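Local coordinates for uncharacterized protein YjgB (Bacillus subtilis, PDB 4YGT) that is of unknown function but is probably a secreted lipoprotein, with helices packed against an antiparallel sheet in the DUF4309 family, at residues N64-Y69 and G79-K84; G105-E110 and L142-G147; G30-Q35 and D153-K158; P118-L123 and V134-R139. All coordinates share one frame; numbering follows the deposited sequence.

Contact 1: residues N64-Y69 and G79-K84; sequences NRFDLY and GFSYHK. With SO4 (sulfate ion), chain B.
Asp67 and Phe80 exchange two backbone hydrogen bonds, Asp67 N to Phe80 O at 2.8 Å and Phe80 N to Asp67 O at 3.0 Å, as a hydrogen-bonded antiparallel pair. Beside them Leu68 faces Gly79 in a non-hydrogen-bonded pair, and Gly79 CA makes a CA-H...O contact of 3.2 Å with Asp67 O. Glycine fits here because a CB would press on Phe66 CD2 and Leu68 CD2. Water 1 donates to Arg65 O and accepts from Tyr82 N.

Strands 67-69 and 77-82 thus form a beta hairpin at one margin of the sheet, with helix 46-53 packed on the face that carries Asp67 and Phe80. There Tyr82 OH donates to Asp67 OD2 at 2.7 Å, on the anti side, with ring and carboxylate planes 70° apart. His50 bonds the same oxygen and Val60 N bonds OD1, suiting a buried acid. Ser81 OG bonds Ser89 OG. Arg65 NE and NH2 hold a sulfate, probably from the crystallisation liquor, NE to O1 at 2.8 Å.

Ser81 CB makes a CH-pi contact over the Phe66 ring, 3.8 Å from its centroid. Phe66 CE1 sits over the centre of the Arg65 guanidinium. An alanine at Phe66 would probably open a gap beside Ser81 CB and leave that guanidinium freer to turn. Tyr69 CE2 meets Phe80 CD1 at 4.0 Å, the side chains crossing at about a right angle.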
loop_
_atom_site.group_PDB
_atom_site.type_symbol
_atom_site.label_atom_id
_atom_site.label_comp_id
_atom_site.label_asym_id
_atom_site.label_seq_id
_atom_site.Cartn_x
_atom_site.Cartn_y
_atom_site.Cartn_z
ATOM N N ASN A 64 10.610 11.194 8.589
ATOM C CA ASN A 64 10.304 10.067 7.729
ATOM C C ASN A 64 10.500 8.738 8.462
ATOM O O ASN A 64 11.632 8.376 8.805
ATOM C CB ASN A 64 11.176 10.095 6.469
ATOM C CG ASN A 64 10.824 8.981 5.509
ATOM O OD1 ASN A 64 9.656 8.605 5.357
ATOM N ND2 ASN A 64 11.828 8.430 4.849
ATOM N N ARG A 65 9.405 7.996 8.670
ATOM C CA ARG A 65 9.512 6.693 9.326
ATOM C C ARG A 65 9.370 5.526 8.314
ATOM O O ARG A 65 9.221 4.378 8.727
ATOM C CB ARG A 65 8.516 6.568 10.494
ATOM C CG ARG A 65 7.069 6.587 10.100
ATOM C CD ARG A 65 6.169 6.727 11.296
ATOM N NE ARG A 65 4.794 6.572 10.847
ATOM C CZ ARG A 65 4.180 5.404 10.733
ATOM N NH1 ARG A 65 4.792 4.285 11.109
ATOM N NH2 ARG A 65 2.939 5.343 10.267
ATOM N N PHE A 66 9.510 5.819 7.001
ATOM C CA PHE A 66 9.402 4.833 5.923
ATOM C C PHE A 66 10.634 4.744 5.085
ATOM O O PHE A 66 11.149 5.763 4.638
ATOM C CB PHE A 66 8.227 5.146 4.972
ATOM C CG PHE A 66 6.874 4.807 5.541
ATOM C CD1 PHE A 66 6.228 5.680 6.412
ATOM C CD2 PHE A 66 6.256 3.598 5.236
ATOM C CE1 PHE A 66 5.005 5.337 6.987
ATOM C CE2 PHE A 66 5.031 3.266 5.789
ATOM C CZ PHE A 66 4.419 4.127 6.675
ATOM N N ASP A 67 11.074 3.511 4.809
ATOM C CA ASP A 67 12.110 3.256 3.804
ATOM C C ASP A 67 11.375 3.438 2.496
ATOM O O ASP A 67 10.414 2.709 2.254
ATOM C CB ASP A 67 12.714 1.849 3.958
ATOM C CG ASP A 67 13.915 1.788 4.869
ATOM O OD1 ASP A 67 14.484 2.863 5.190
ATOM O OD2 ASP A 67 14.298 0.679 5.248
ATOM N N LEU A 68 11.697 4.495 1.735
ATOM C CA LEU A 68 10.927 4.795 0.525
ATOM C C LEU A 68 11.649 4.408 -0.776
ATOM O O LEU A 68 12.826 4.719 -0.987
ATOM C CB LEU A 68 10.534 6.269 0.495
ATOM C CG LEU A 68 9.551 6.698 1.559
ATOM C CD1 LEU A 68 9.661 8.195 1.812
ATOM C CD2 LEU A 68 8.118 6.278 1.201
ATOM N N TYR A 69 10.911 3.686 -1.625
ATOM C CA TYR A 69 11.376 3.192 -2.914
ATOM C C TYR A 69 10.512 3.825 -3.964
ATOM O O TYR A 69 9.296 3.648 -3.971
ATOM C CB TYR A 69 11.330 1.660 -2.950
ATOM C CG TYR A 69 12.273 1.032 -1.945
ATOM C CD1 TYR A 69 13.603 0.790 -2.266
ATOM C CD2 TYR A 69 11.837 0.690 -0.666
ATOM C CE1 TYR A 69 14.479 0.217 -1.346
ATOM C CE2 TYR A 69 12.702 0.106 0.265
ATOM C CZ TYR A 69 14.023 -0.122 -0.080
ATOM O OH TYR A 69 14.881 -0.712 0.811
ATOM N N GLY A 79 6.769 1.899 0.381
ATOM C CA GLY A 79 7.234 2.415 1.651
ATOM C C GLY A 79 7.114 1.313 2.681
ATOM O O GLY A 79 6.145 0.559 2.684
ATOM N N PHE A 80 8.123 1.182 3.529
ATOM C CA PHE A 80 8.124 0.221 4.621
ATOM C C PHE A 80 8.474 0.917 5.918
ATOM O O PHE A 80 9.492 1.583 5.998
ATOM C CB PHE A 80 9.124 -0.908 4.350
ATOM C CG PHE A 80 8.817 -1.703 3.106
ATOM C CD1 PHE A 80 9.278 -1.282 1.859
ATOM C CD2 PHE A 80 8.063 -2.868 3.176
ATOM C CE1 PHE A 80 8.996 -2.016 0.711
ATOM C CE2 PHE A 80 7.776 -3.596 2.023
ATOM C CZ PHE A 80 8.245 -3.163 0.801
ATOM N N SER A 81 7.618 0.799 6.917
ATOM C CA SER A 81 7.904 1.268 8.274
ATOM C C SER A 81 8.136 0.008 9.119
ATOM O O SER A 81 7.687 -1.080 8.740
ATOM C CB SER A 81 6.783 2.149 8.814
ATOM O OG SER A 81 5.621 1.395 9.108
ATOM N N TYR A 82 8.867 0.132 10.223
ATOM C CA TYR A 82 9.222 -1.009 11.067
ATOM C C TYR A 82 8.904 -0.801 12.549
ATOM O O TYR A 82 8.891 0.337 13.027
ATOM C CB TYR A 82 10.725 -1.276 10.920
ATOM C CG TYR A 82 11.200 -1.282 9.480
ATOM C CD1 TYR A 82 10.902 -2.346 8.628
ATOM C CD2 TYR A 82 11.918 -0.204 8.956
ATOM C CE1 TYR A 82 11.294 -2.333 7.291
ATOM C CE2 TYR A 82 12.322 -0.186 7.617
ATOM C CZ TYR A 82 12.031 -1.265 6.795
ATOM O OH TYR A 82 12.445 -1.283 5.482
ATOM N N HIS A 83 8.704 -1.913 13.297
ATOM C CA HIS A 83 8.553 -1.857 14.759
ATOM C C HIS A 83 9.956 -1.662 15.368
ATOM O O HIS A 83 10.953 -1.664 14.632
ATOM C CB HIS A 83 7.905 -3.139 15.332
ATOM C CG HIS A 83 6.547 -3.490 14.805
ATOM N ND1 HIS A 83 5.424 -2.806 15.205
ATOM C CD2 HIS A 83 6.171 -4.519 14.009
ATOM C CE1 HIS A 83 4.408 -3.403 14.600
ATOM N NE2 HIS A 83 4.809 -4.444 13.877
ATOM N N LYS A 84 10.040 -1.539 16.703
ATOM C CA LYS A 84 11.304 -1.407 17.419
ATOM C C LYS A 84 12.226 -2.620 17.107
ATOM O O LYS A 84 13.406 -2.426 16.800
ATOM C CB LYS A 84 11.026 -1.283 18.933
ATOM C CG LYS A 84 12.087 -0.524 19.721
ATOM C CD LYS A 84 11.684 -0.375 21.200
ATOM C CE LYS A 84 12.725 0.340 22.035
ATOM N NZ LYS A 84 12.219 0.676 23.394
HETATM S S SO4 B . 3.351 9.247 8.752
HETATM O O1 SO4 B . 4.401 9.152 9.772
HETATM O O2 SO4 B . 3.899 9.491 7.422
HETATM O O3 SO4 B . 2.595 7.989 8.760
HETATM O O4 SO4 B . 2.447 10.346 9.035
HETATM O O HOH W 1 10.071 2.919 11.099
#

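Contact 2: residues G105-E110 and L142-G147; sequences GGVTPE and LHFVIG
Thr108 and Ile146 mark the nearest approach of the two backbones, with their CA atoms 7.5 Å apart. That spacing is too wide for strand pairing, and no hydrogen bond crosses between the segments. Residues 142-146 run as a strand, whereas 105-110 passes from a short 3-10 segment through an extended Val107 to the start of a helix. Thr108 holds the N-cap position of that helix. Its OG1 accepts from Val111 N, the usual role of a threonine here, and also donates to Glu110 OE2 at 3.2 Å, although the glutamate is poorly ordered.

Phe144 and Ile146, on one face of the strand, both point toward the other segment. Ile146 CG2, anti to the backbone N, meets Pro109 CG at 4.0 Å, the two side chains crossing obliquely. Its other branch ends in CD1, which rests 3.7 Å from Val107 O. A beta-branched residue can thus touch the proline ring and the backbone before it at once. Proline suits the first turn of a helix, since it has no N-H to leave without a partner there. Val107 CG1 lies 4.3 Å from Phe144 CD2, a looser contact.

Val107 also packs on Leu19 and Val20 of helix 14-27, and Phe144 on Leu23 of the same helix. Tyr133 of strand 131-137 touches both Pro109 and Ile146, joining the beginning of helix 109-116 to the sheet.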
loop_
_atom_site.group_PDB
_atom_site.type_symbol
_atom_site.label_atom_id
_atom_site.label_comp_id
_atom_site.label_asym_id
_atom_site.label_seq_id
_atom_site.Cartn_x
_atom_site.Cartn_y
_atom_site.Cartn_z
ATOM N N GLY A 105 -4.212 5.239 -10.323
ATOM C CA GLY A 105 -4.871 6.306 -11.069
ATOM C C GLY A 105 -6.284 5.923 -11.471
ATOM O O GLY A 105 -7.148 6.790 -11.621
ATOM N N GLY A 106 -6.506 4.614 -11.615
ATOM C CA GLY A 106 -7.790 4.016 -11.953
ATOM C C GLY A 106 -8.534 3.440 -10.762
ATOM O O GLY A 106 -9.620 2.883 -10.929
ATOM N N VAL A 107 -7.961 3.577 -9.554
ATOM C CA VAL A 107 -8.559 3.057 -8.320
ATOM C C VAL A 107 -9.377 4.170 -7.686
ATOM O O VAL A 107 -8.840 5.084 -7.055
ATOM C CB VAL A 107 -7.526 2.422 -7.346
ATOM C CG1 VAL A 107 -8.187 1.960 -6.049
ATOM C CG2 VAL A 107 -6.799 1.260 -8.014
ATOM N N THR A 108 -10.693 4.078 -7.887
ATOM C CA THR A 108 -11.706 5.027 -7.416
ATOM C C THR A 108 -12.535 4.412 -6.276
ATOM O O THR A 108 -12.598 3.183 -6.200
ATOM C CB THR A 108 -12.614 5.440 -8.591
ATOM O OG1 THR A 108 -13.200 4.274 -9.159
ATOM C CG2 THR A 108 -11.879 6.223 -9.672
ATOM N N PRO A 109 -13.219 5.216 -5.413
ATOM C CA PRO A 109 -14.050 4.619 -4.345
ATOM C C PRO A 109 -15.200 3.749 -4.872
ATOM O O PRO A 109 -15.764 2.954 -4.110
ATOM C CB PRO A 109 -14.609 5.845 -3.609
ATOM C CG PRO A 109 -13.635 6.941 -3.907
ATOM C CD PRO A 109 -13.252 6.692 -5.333
ATOM N N GLU A 110 -15.534 3.895 -6.177
ATOM C CA GLU A 110 -16.584 3.129 -6.846
ATOM C C GLU A 110 -16.039 1.779 -7.345
ATOM O O GLU A 110 -16.753 0.779 -7.243
ATOM C CB GLU A 110 -17.261 3.936 -7.987
ATOM C CG GLU A 110 -16.421 4.148 -9.240
ATOM C CD GLU A 110 -16.547 5.510 -9.891
ATOM O OE1 GLU A 110 -17.644 5.817 -10.416
ATOM O OE2 GLU A 110 -15.538 6.254 -9.908
ATOM N N LEU A 142 -6.487 -3.176 4.894
ATOM C CA LEU A 142 -6.049 -2.451 3.700
ATOM C C LEU A 142 -6.657 -1.091 3.729
ATOM O O LEU A 142 -7.889 -0.974 3.740
ATOM C CB LEU A 142 -6.513 -3.152 2.440
ATOM C CG LEU A 142 -5.634 -4.094 1.738
ATOM C CD1 LEU A 142 -6.293 -4.488 0.457
ATOM C CD2 LEU A 142 -4.273 -3.481 1.436
ATOM N N HIS A 143 -5.814 -0.073 3.764
ATOM C CA HIS A 143 -6.224 1.314 3.831
ATOM C C HIS A 143 -6.041 1.957 2.468
ATOM O O HIS A 143 -4.905 2.253 2.088
ATOM C CB HIS A 143 -5.379 2.041 4.884
ATOM C CG HIS A 143 -5.595 1.572 6.288
ATOM N ND1 HIS A 143 -6.245 2.363 7.220
ATOM C CD2 HIS A 143 -5.195 0.430 6.892
ATOM C CE1 HIS A 143 -6.230 1.677 8.347
ATOM N NE2 HIS A 143 -5.611 0.507 8.201
ATOM N N PHE A 144 -7.138 2.113 1.697
ATOM C CA PHE A 144 -7.060 2.785 0.397
ATOM C C PHE A 144 -7.194 4.287 0.639
ATOM O O PHE A 144 -8.293 4.759 0.950
ATOM C CB PHE A 144 -8.123 2.281 -0.578
ATOM C CG PHE A 144 -7.981 0.842 -0.976
ATOM C CD1 PHE A 144 -8.608 -0.161 -0.247
ATOM C CD2 PHE A 144 -7.248 0.484 -2.105
ATOM C CE1 PHE A 144 -8.516 -1.498 -0.645
ATOM C CE2 PHE A 144 -7.136 -0.855 -2.488
ATOM C CZ PHE A 144 -7.785 -1.835 -1.764
ATOM N N VAL A 145 -6.076 5.033 0.542
ATOM C CA VAL A 145 -6.077 6.477 0.817
ATOM C C VAL A 145 -6.332 7.257 -0.493
ATOM O O VAL A 145 -5.441 7.398 -1.326
ATOM C CB VAL A 145 -4.779 6.906 1.552
ATOM C CG1 VAL A 145 -4.779 8.390 1.862
ATOM C CG2 VAL A 145 -4.577 6.099 2.832
ATOM N N ILE A 146 -7.564 7.772 -0.644
ATOM C CA ILE A 146 -8.050 8.512 -1.816
ATOM C C ILE A 146 -7.859 10.024 -1.600
ATOM O O ILE A 146 -8.170 10.562 -0.531
ATOM C CB ILE A 146 -9.539 8.125 -2.099
ATOM C CG1 ILE A 146 -9.736 6.571 -2.117
ATOM C CG2 ILE A 146 -10.113 8.802 -3.359
ATOM C CD1 ILE A 146 -9.422 5.803 -3.434
ATOM N N GLY A 147 -7.343 10.687 -2.630
ATOM C CA GLY A 147 -7.065 12.120 -2.608
ATOM C C GLY A 147 -8.274 13.004 -2.820
ATOM O O GLY A 147 -9.411 12.543 -2.669
#

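Contact 3: residues G30-Q35 and D153-K158; sequences GEMPQQ and DHVNLK
Met32, present as selenomethionine, and Leu157 slide past each other in opposite directions. Each therefore brings its outer part to the inner part of the other: Met32 CE reaches Leu157 CB at 3.7 Å, and Leu157 CD2 lies 3.9 Å from Met32 CG. A bend at chi3 (144°) turns CE toward the strand, where it also lies 3.6 Å from Val155 O and 4.1 Å from Val155 CG1. An unbranched, flexible side chain suits this reach between two residues of one strand face.

Leu157 has its CG anti to the backbone N (chi1 -175°), and its CD2 packs on the backbone of Gly30 and Glu31, 3.6 Å from Gly30 C and 3.3 Å from Glu31 O. That oxygen is also hydrogen-bonded to Thr26 OG1. Gly30 ends the preceding helix in a Schellman motif, with the positive phi that glycine adopts readily. The side chain of Glu31 points away from the strand, its carboxylate bonding Gly38 N and Thr40 OG1.

Contact 3 lies close to the centre of the chain. Leu157 touches Ala27 of helix 14-27, Met32 packs on Ile91 and Tyr93 of strand 88-95, and Val155 meets Phe144 of strand 140-146.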
loop_
_atom_site.group_PDB
_atom_site.type_symbol
_atom_site.label_atom_id
_atom_site.label_comp_id
_atom_site.label_asym_id
_atom_site.label_seq_id
_atom_site.Cartn_x
_atom_site.Cartn_y
_atom_site.Cartn_z
ATOM N N GLY A 30 -0.835 -10.718 5.086
ATOM C CA GLY A 30 -0.037 -9.626 5.657
ATOM C C GLY A 30 1.124 -9.239 4.750
ATOM O O GLY A 30 2.217 -8.892 5.206
ATOM N N GLU A 31 0.877 -9.339 3.448
ATOM C CA GLU A 31 1.820 -9.046 2.378
ATOM C C GLU A 31 1.157 -8.260 1.284
ATOM O O GLU A 31 -0.061 -8.296 1.143
ATOM C CB GLU A 31 2.324 -10.352 1.747
ATOM C CG GLU A 31 3.251 -11.180 2.597
ATOM C CD GLU A 31 3.582 -12.528 1.990
ATOM O OE1 GLU A 31 3.542 -12.674 0.743
ATOM O OE2 GLU A 31 3.885 -13.445 2.781
HETATM N N MSE A 32 1.959 -7.658 0.441
HETATM C CA MSE A 32 1.480 -7.003 -0.757
HETATM C C MSE A 32 2.011 -7.796 -1.961
HETATM O O MSE A 32 2.904 -8.639 -1.784
HETATM C CB MSE A 32 1.848 -5.540 -0.755
HETATM C CG MSE A 32 1.085 -4.821 0.312
HETATM SE SE MSE A 32 0.939 -3.008 -0.176
HETATM C CE MSE A 32 -0.754 -2.625 0.463
ATOM N N PRO A 33 1.381 -7.697 -3.154
ATOM C CA PRO A 33 1.815 -8.562 -4.260
ATOM C C PRO A 33 3.018 -8.037 -5.041
ATOM O O PRO A 33 3.638 -7.015 -4.686
ATOM C CB PRO A 33 0.572 -8.643 -5.158
ATOM C CG PRO A 33 -0.472 -7.751 -4.517
ATOM C CD PRO A 33 0.221 -6.876 -3.549
ATOM N N GLN A 34 3.362 -8.800 -6.109
ATOM C CA GLN A 34 4.407 -8.509 -7.093
ATOM C C GLN A 34 5.807 -8.403 -6.453
ATOM O O GLN A 34 6.309 -9.395 -5.931
ATOM C CB GLN A 34 4.058 -7.219 -7.891
ATOM C CG GLN A 34 2.701 -7.228 -8.624
ATOM C CD GLN A 34 2.609 -8.279 -9.700
ATOM O OE1 GLN A 34 2.102 -9.386 -9.473
ATOM N NE2 GLN A 34 3.119 -7.961 -10.888
ATOM N N GLN A 35 6.438 -7.217 -6.518
ATOM C CA GLN A 35 7.802 -6.982 -6.036
ATOM C C GLN A 35 7.915 -7.161 -4.518
ATOM O O GLN A 35 8.940 -7.665 -4.038
ATOM C CB GLN A 35 8.296 -5.579 -6.445
ATOM C CG GLN A 35 8.404 -5.353 -7.974
ATOM C CD GLN A 35 7.087 -5.201 -8.744
ATOM O OE1 GLN A 35 6.031 -4.843 -8.187
ATOM N NE2 GLN A 35 7.133 -5.449 -10.059
ATOM N N ASP A 153 -4.019 7.614 -3.758
ATOM C CA ASP A 153 -2.667 8.161 -3.642
ATOM C C ASP A 153 -1.706 7.071 -3.264
ATOM O O ASP A 153 -0.653 6.943 -3.884
ATOM C CB ASP A 153 -2.633 9.288 -2.619
ATOM C CG ASP A 153 -3.374 10.518 -3.105
ATOM O OD1 ASP A 153 -3.504 10.690 -4.348
ATOM O OD2 ASP A 153 -3.836 11.295 -2.260
ATOM N N HIS A 154 -2.086 6.268 -2.261
ATOM C CA HIS A 154 -1.366 5.094 -1.770
ATOM C C HIS A 154 -2.341 4.156 -1.060
ATOM O O HIS A 154 -3.440 4.561 -0.660
ATOM C CB HIS A 154 -0.171 5.449 -0.860
ATOM C CG HIS A 154 -0.498 6.380 0.268
ATOM N ND1 HIS A 154 -1.050 5.919 1.456
ATOM C CD2 HIS A 154 -0.325 7.715 0.357
ATOM C CE1 HIS A 154 -1.185 6.988 2.223
ATOM N NE2 HIS A 154 -0.748 8.085 1.605
ATOM N N VAL A 155 -1.946 2.892 -0.960
ATOM C CA VAL A 155 -2.693 1.823 -0.302
ATOM C C VAL A 155 -1.797 1.300 0.809
ATOM O O VAL A 155 -0.659 0.941 0.541
ATOM C CB VAL A 155 -3.106 0.721 -1.299
ATOM C CG1 VAL A 155 -3.965 -0.330 -0.618
ATOM C CG2 VAL A 155 -3.839 1.306 -2.499
ATOM N N ASN A 156 -2.273 1.340 2.059
ATOM C CA ASN A 156 -1.525 0.883 3.233
ATOM C C ASN A 156 -1.965 -0.471 3.737
ATOM O O ASN A 156 -3.155 -0.769 3.757
ATOM C CB ASN A 156 -1.645 1.882 4.379
ATOM C CG ASN A 156 -1.210 3.276 4.053
ATOM O OD1 ASN A 156 -0.494 3.510 3.080
ATOM N ND2 ASN A 156 -1.638 4.240 4.868
ATOM N N LEU A 157 -0.998 -1.293 4.171
ATOM C CA LEU A 157 -1.285 -2.578 4.792
ATOM C C LEU A 157 -0.663 -2.627 6.166
ATOM O O LEU A 157 0.531 -2.382 6.301
ATOM C CB LEU A 157 -0.800 -3.755 3.941
ATOM C CG LEU A 157 -1.155 -5.162 4.453
ATOM C CD1 LEU A 157 -2.644 -5.412 4.432
ATOM C CD2 LEU A 157 -0.454 -6.188 3.657
ATOM N N LYS A 158 -1.473 -2.944 7.195
ATOM C CA LYS A 158 -0.973 -3.082 8.563
ATOM C C LYS A 158 -1.794 -4.110 9.325
ATOM O O LYS A 158 -2.856 -4.505 8.854
ATOM C CB LYS A 158 -0.919 -1.726 9.305
ATOM C CG LYS A 158 -2.238 -1.003 9.535
ATOM C CD LYS A 158 -2.020 0.114 10.553
ATOM C CE LYS A 158 -3.107 1.155 10.558
ATOM N NZ LYS A 158 -2.626 2.452 11.119
#

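Contact 4: residues P118-L123 and V134-R139; sequences PVNRVL and VYDTGR. With EDO (1,2-ethanediol), chain F.
Asn120 and Arg121 both face Val134, making a classic beta bulge in the antiparallel pairing. Val134 O receives two N-H groups, a weak bond from Asn120 N at 3.0 Å and a straighter one from Arg121 N at 3.2 Å, while Val134 N returns a bond to Arg121 O at 2.8 Å. The extra residue sets the Asn120 side chain toward the opposite strand. Its OD1 accepts from Asp136 N at 2.8 Å, the donor standing 55° out of the amide plane. Asparagine suits the spot because its short amide stands in for a backbone acceptor, and it also stacks against the Asp136 carboxylate with the planes 21° apart.

The Arg121 chain bends at chi3 and brings the guanidinium to Asp136 in a salt bridge. NH1 meets OD1 of Asp136 at 2.9 Å on the syn side, with that oxygen in the guanidinium plane, and NH2 adds weak bonds to both oxygens. A methionine at Arg121 would probably leave the Asp136 carboxylate without this charged mate and freer to turn.

Apolar contacts border these polar groups. Leu123 CD1 packs on Val134 CG2 at 3.8 Å. Val119 CA makes a CH-pi contact over one face of the Tyr135 ring, 4.1 Å from its centroid.

Tyr135 packs on Leu112 and Leu116 of helix 109-116, and its OH bonds Gly117 O just past that helix. Strand 121-124 is the outermost of its side of the sheet, whereas strand 131-137 is flanked within by strand 140-146, whose Glu141 touches Val134 and Asp136.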
loop_
_atom_site.group_PDB
_atom_site.type_symbol
_atom_site.label_atom_id
_atom_site.label_comp_id
_atom_site.label_asym_id
_atom_site.label_seq_id
_atom_site.Cartn_x
_atom_site.Cartn_y
_atom_site.Cartn_z
ATOM N N PRO A 118 -19.069 -3.422 -0.050
ATOM C CA PRO A 118 -19.023 -2.258 0.845
ATOM C C PRO A 118 -17.738 -2.184 1.666
ATOM O O PRO A 118 -17.071 -3.187 1.918
ATOM C CB PRO A 118 -20.271 -2.419 1.726
ATOM C CG PRO A 118 -20.575 -3.864 1.691
ATOM C CD PRO A 118 -20.138 -4.364 0.344
ATOM N N VAL A 119 -17.378 -0.957 2.020
ATOM C CA VAL A 119 -16.179 -0.618 2.785
ATOM C C VAL A 119 -16.479 -0.843 4.284
ATOM O O VAL A 119 -17.599 -0.565 4.721
ATOM C CB VAL A 119 -15.731 0.843 2.448
ATOM C CG1 VAL A 119 -16.812 1.881 2.796
ATOM C CG2 VAL A 119 -14.405 1.191 3.098
ATOM N N ASN A 120 -15.496 -1.349 5.061
ATOM C CA ASN A 120 -15.712 -1.559 6.494
ATOM C C ASN A 120 -15.770 -0.227 7.256
ATOM O O ASN A 120 -16.665 -0.034 8.081
ATOM C CB ASN A 120 -14.641 -2.455 7.092
ATOM C CG ASN A 120 -14.718 -3.882 6.604
ATOM O OD1 ASN A 120 -14.031 -4.283 5.656
ATOM N ND2 ASN A 120 -15.567 -4.681 7.241
ATOM N N ARG A 121 -14.826 0.686 6.965
ATOM C CA ARG A 121 -14.652 1.991 7.623
ATOM C C ARG A 121 -14.253 3.074 6.674
ATOM O O ARG A 121 -13.474 2.820 5.750
ATOM C CB ARG A 121 -13.458 1.896 8.599
ATOM C CG ARG A 121 -13.738 1.510 10.018
ATOM C CD ARG A 121 -12.391 1.311 10.699
ATOM N NE ARG A 121 -12.344 0.069 11.473
ATOM C CZ ARG A 121 -11.973 -1.108 10.981
ATOM N NH1 ARG A 121 -11.610 -1.219 9.711
ATOM N NH2 ARG A 121 -11.972 -2.185 11.754
ATOM N N VAL A 122 -14.620 4.309 7.003
ATOM C CA VAL A 122 -14.129 5.479 6.297
ATOM C C VAL A 122 -13.512 6.347 7.400
ATOM O O VAL A 122 -14.195 6.676 8.368
ATOM C CB VAL A 122 -15.158 6.191 5.393
ATOM C CG1 VAL A 122 -14.538 7.419 4.745
ATOM C CG2 VAL A 122 -15.670 5.250 4.309
ATOM N N LEU A 123 -12.192 6.592 7.318
ATOM C CA LEU A 123 -11.426 7.314 8.340
ATOM C C LEU A 123 -10.736 8.564 7.805
ATOM O O LEU A 123 -10.399 8.657 6.618
ATOM C CB LEU A 123 -10.331 6.411 8.964
ATOM C CG LEU A 123 -10.687 5.135 9.733
ATOM C CD1 LEU A 123 -9.426 4.319 10.005
ATOM C CD2 LEU A 123 -11.372 5.446 11.062
ATOM N N VAL A 134 -11.213 1.803 4.444
ATOM C CA VAL A 134 -10.595 0.635 5.079
ATOM C C VAL A 134 -11.396 -0.641 4.829
ATOM O O VAL A 134 -12.596 -0.685 5.094
ATOM C CB VAL A 134 -10.369 0.841 6.600
ATOM C CG1 VAL A 134 -9.555 -0.296 7.203
ATOM C CG2 VAL A 134 -9.714 2.176 6.893
ATOM N N TYR A 135 -10.697 -1.693 4.365
ATOM C CA TYR A 135 -11.217 -3.048 4.142
ATOM C C TYR A 135 -10.522 -4.020 5.098
ATOM O O TYR A 135 -9.306 -4.098 5.078
ATOM C CB TYR A 135 -11.014 -3.482 2.673
ATOM C CG TYR A 135 -12.032 -2.865 1.740
ATOM C CD1 TYR A 135 -13.257 -3.481 1.509
ATOM C CD2 TYR A 135 -11.784 -1.648 1.110
ATOM C CE1 TYR A 135 -14.211 -2.903 0.672
ATOM C CE2 TYR A 135 -12.723 -1.070 0.256
ATOM C CZ TYR A 135 -13.937 -1.701 0.039
ATOM O OH TYR A 135 -14.872 -1.131 -0.798
ATOM N N ASP A 136 -11.282 -4.722 5.962
ATOM C CA ASP A 136 -10.682 -5.679 6.893
ATOM C C ASP A 136 -10.326 -6.957 6.141
ATOM O O ASP A 136 -11.130 -7.439 5.340
ATOM C CB ASP A 136 -11.599 -5.969 8.087
ATOM C CG ASP A 136 -11.780 -4.815 9.069
ATOM O OD1 ASP A 136 -10.873 -3.944 9.152
ATOM O OD2 ASP A 136 -12.778 -4.830 9.815
ATOM N N THR A 137 -9.092 -7.459 6.351
ATOM C CA THR A 137 -8.541 -8.643 5.671
ATOM C C THR A 137 -7.885 -9.613 6.688
ATOM O O THR A 137 -6.662 -9.712 6.800
ATOM C CB THR A 137 -7.550 -8.212 4.563
ATOM O OG1 THR A 137 -6.455 -7.521 5.165
ATOM C CG2 THR A 137 -8.199 -7.333 3.501
ATOM N N GLY A 138 -8.731 -10.303 7.427
ATOM C CA GLY A 138 -8.318 -11.250 8.453
ATOM C C GLY A 138 -7.682 -10.560 9.638
ATOM O O GLY A 138 -8.339 -9.780 10.332
ATOM N N ARG A 139 -6.389 -10.843 9.856
ATOM C CA ARG A 139 -5.567 -10.239 10.902
ATOM C C ARG A 139 -5.103 -8.830 10.506
ATOM O O ARG A 139 -4.554 -8.114 11.343
ATOM C CB ARG A 139 -4.304 -11.087 11.114
ATOM C CG ARG A 139 -4.510 -12.477 11.638
ATOM C CD ARG A 139 -3.332 -12.859 12.490
ATOM N NE ARG A 139 -2.391 -13.688 11.750
ATOM C CZ ARG A 139 -1.341 -14.285 12.298
ATOM N NH1 ARG A 139 -1.080 -14.132 13.590
ATOM N NH2 ARG A 139 -0.544 -15.041 11.560
HETATM C C1 EDO F . -2.334 -15.295 8.061
HETATM O O1 EDO F . -2.942 -14.749 9.234
HETATM C C2 EDO F . -1.064 -14.490 7.632
HETATM O O2 EDO F . 0.070 -14.664 8.488
HETATM O O HOH W 2 -13.564 -7.031 3.770
#

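Overall arrangement
All four contacts reach one antiparallel sheet. Contact 3 lies at its middle, about 3 Å from the chain centre, and is apolar packing of a loop on strand 152-159. Contact 2, likewise buried and apolar, sets the start of helix 109-116 against strand 140-146, the sheet neighbour of strand 152-159. Contacts 1 and 4 are hairpins at the two outer margins, their centres about 22 Å apart, and rely on backbone bonds and charged or polar side chains. Contact 1 is largely buried, with an acid gripped by hydrogen bonds, whereas the more exposed contact 4 uses a bulge and a salt bridge. Contacts 1, 2 and 4 are nested inside the loop that contact 3 closes.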